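Local coordinates for hypothetical protein Aq_1549 (Aquifex aeolicus, PDB 2E8F) that is a predicted OsmC-family peroxiredoxin that probably uses paired cysteines to reduce peroxides, organic hydroperoxides among them, at residues A97-V102 / I124-K129. Residues are numbered along the deposited sequence; the frame is centred on the assembly and turned at random.
Sequences ALEQAV and ISWEVK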
loop_
_atom_site.group_PDB
_atom_site.type_symbol
_atom_site.label_atom_id
_atom_site.label_comp_id
_atom_site.label_asym_id
_atom_site.label_seq_id
_atom_site.Cartn_x
_atom_site.Cartn_y
_atom_site.Cartn_z
ATOM N N ALA A 97 -21.602 3.825 17.247
ATOM C CA ALA A 97 -21.680 3.654 15.802
ATOM C C ALA A 97 -20.270 3.593 15.222
ATOM O O ALA A 97 -19.980 2.750 14.369
ATOM C CB ALA A 97 -22.455 4.807 15.172
ATOM N N LEU A 98 -19.395 4.482 15.686
ATOM C CA LEU A 98 -18.018 4.499 15.203
ATOM C C LEU A 98 -17.334 3.188 15.580
ATOM O O LEU A 98 -16.643 2.585 14.762
ATOM C CB LEU A 98 -17.245 5.687 15.788
ATOM C CG LEU A 98 -15.786 5.803 15.330
ATOM C CD1 LEU A 98 -15.736 5.885 13.807
ATOM C CD2 LEU A 98 -15.135 7.035 15.949
ATOM N N GLU A 99 -17.529 2.737 16.817
ATOM C CA GLU A 99 -16.924 1.476 17.241
ATOM C C GLU A 99 -17.363 0.328 16.324
ATOM O O GLU A 99 -16.541 -0.485 15.895
ATOM C CB GLU A 99 -17.306 1.157 18.691
ATOM C CG GLU A 99 -16.904 -0.248 19.129
ATOM C CD GLU A 99 -17.124 -0.489 20.610
ATOM O OE1 GLU A 99 -18.148 -0.020 21.145
ATOM O OE2 GLU A 99 -16.278 -1.156 21.238
ATOM N N GLN A 100 -18.660 0.261 16.028
ATOM C CA GLN A 100 -19.190 -0.782 15.148
ATOM C C GLN A 100 -18.567 -0.715 13.758
ATOM O O GLN A 100 -18.223 -1.740 13.173
ATOM C CB GLN A 100 -20.703 -0.645 14.993
ATOM C CG GLN A 100 -21.523 -1.055 16.201
ATOM C CD GLN A 100 -23.013 -0.983 15.919
ATOM O OE1 GLN A 100 -23.497 -1.565 14.946
ATOM N NE2 GLN A 100 -23.747 -0.270 16.768
ATOM N N ALA A 101 -18.446 0.497 13.225
ATOM C CA ALA A 101 -17.878 0.695 11.894
ATOM C C ALA A 101 -16.415 0.267 11.850
ATOM O O ALA A 101 -15.986 -0.416 10.919
ATOM C CB ALA A 101 -18.007 2.152 11.489
ATOM N N VAL A 102 -15.652 0.669 12.860
ATOM C CA VAL A 102 -14.237 0.320 12.930
ATOM C C VAL A 102 -14.039 -1.182 13.091
ATOM O O VAL A 102 -13.163 -1.775 12.461
ATOM C CB VAL A 102 -13.543 1.053 14.099
ATOM C CG1 VAL A 102 -12.142 0.503 14.309
ATOM C CG2 VAL A 102 -13.471 2.544 13.801
ATOM N N ILE A 124 -5.675 -0.605 17.616
ATOM C CA ILE A 124 -6.738 0.249 17.106
ATOM C C ILE A 124 -7.430 1.052 18.198
ATOM O O ILE A 124 -7.662 0.551 19.300
ATOM C CB ILE A 124 -7.788 -0.603 16.372
ATOM C CG1 ILE A 124 -7.107 -1.391 15.249
ATOM C CG2 ILE A 124 -8.892 0.277 15.817
ATOM C CD1 ILE A 124 -8.018 -2.375 14.551
ATOM N N SER A 125 -7.752 2.303 17.888
ATOM C CA SER A 125 -8.442 3.172 18.832
ATOM C C SER A 125 -9.323 4.127 18.047
ATOM O O SER A 125 -9.116 4.335 16.854
ATOM C CB SER A 125 -7.442 3.968 19.673
ATOM O OG SER A 125 -6.702 4.873 18.876
ATOM N N TRP A 126 -10.311 4.710 18.713
ATOM C CA TRP A 126 -11.202 5.634 18.033
ATOM C C TRP A 126 -11.808 6.617 19.018
ATOM O O TRP A 126 -11.784 6.398 20.229
ATOM C CB TRP A 126 -12.311 4.857 17.314
ATOM C CG TRP A 126 -13.126 4.012 18.237
ATOM C CD1 TRP A 126 -14.229 4.395 18.943
ATOM C CD2 TRP A 126 -12.857 2.656 18.616
ATOM N NE1 TRP A 126 -14.664 3.362 19.742
ATOM C CE2 TRP A 126 -13.839 2.283 19.561
ATOM C CE3 TRP A 126 -11.880 1.720 18.252
ATOM C CZ2 TRP A 126 -13.872 1.013 20.146
ATOM C CZ3 TRP A 126 -11.912 0.454 18.834
ATOM C CH2 TRP A 126 -12.905 0.114 19.772
ATOM N N GLU A 127 -12.334 7.714 18.491
ATOM C CA GLU A 127 -12.960 8.722 19.326
ATOM C C GLU A 127 -13.849 9.592 18.466
ATOM O O GLU A 127 -13.606 9.760 17.271
ATOM C CB GLU A 127 -11.905 9.591 20.014
ATOM C CG GLU A 127 -11.130 10.495 19.073
ATOM C CD GLU A 127 -10.172 11.414 19.812
ATOM O OE1 GLU A 127 -9.278 10.901 20.515
ATOM O OE2 GLU A 127 -10.311 12.649 19.687
ATOM N N VAL A 128 -14.891 10.139 19.075
ATOM C CA VAL A 128 -15.792 11.004 18.347
ATOM C C VAL A 128 -15.707 12.416 18.895
ATOM O O VAL A 128 -15.423 12.631 20.074
ATOM C CB VAL A 128 -17.256 10.522 18.456
ATOM C CG1 VAL A 128 -17.386 9.118 17.902
ATOM C CG2 VAL A 128 -17.711 10.566 19.904
ATOM N N LYS A 129 -15.928 13.377 18.013
ATOM C CA LYS A 129 -15.936 14.779 18.378
ATOM C C LYS A 129 -17.307 15.230 17.926
ATOM O O LYS A 129 -17.562 15.355 16.729
ATOM C CB LYS A 129 -14.841 15.541 17.629
ATOM C CG LYS A 129 -13.487 15.500 18.314
ATOM C CD LYS A 129 -13.508 16.313 19.604
ATOM C CE LYS A 129 -12.161 16.286 20.312
ATOM N NZ LYS A 129 -12.156 17.160 21.523
#
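Trp126 spreads its indole against the flank of the helix at Glu99, whose CA lies over the face of the five-membered ring in a CH-pi contact, 4.1 Å from the ring centroid. The extended side chain of Glu99 continues along the rim of the six-membered ring, CG reaching CZ2 of Trp126 at 3.4 Å. A long residue suits this place because its methylenes pack on the indole, while its carboxylate, turned 44° from the ring plane, also lies against CZ2 and has a long, weak ion pair to Lys103. With chi1 at 59°, the Trp126 CG sits between its own backbone N and carbonyl carbon, which swings the indole to one side of the strand.

Leu98 and Val102 are buried helix positions with CB toward the strand, where apolar branches pack without polar groups to satisfy. Leu98 CD2 lies 3.8 Å from Trp126 CB and 3.6 Å from Val128 CG1; one turn on, Val102 CG1 meets Ile124 CG2 at 3.6 Å and approaches the indole obliquely. No hydrogen bond links the segments; Trp126 NE1 instead donates to Glu95 OE2 at the start of the same helix, which helps hold the ring's rotation. With an alanine here instead of Trp126, the helix flank at Glu99 is likely to face a gap, and Glu95 to lose its N-H donor.

Behind Leu98, Val50 of helix 34-56 continues the apolar layer. Glu127, whose CB turns away from the helix, makes a salt bridge through OE1 to Lys86 of strand 80-90, and backbone bonds join 124-129 to that strand. Segments 97-102 and 124-129 run in roughly opposite directions, at 147°; they set helix 95-109 on strand 121-130, outermost in its sheet within this chain, in the helix-on-sheet layer of the OsmC-like alpha/beta fold.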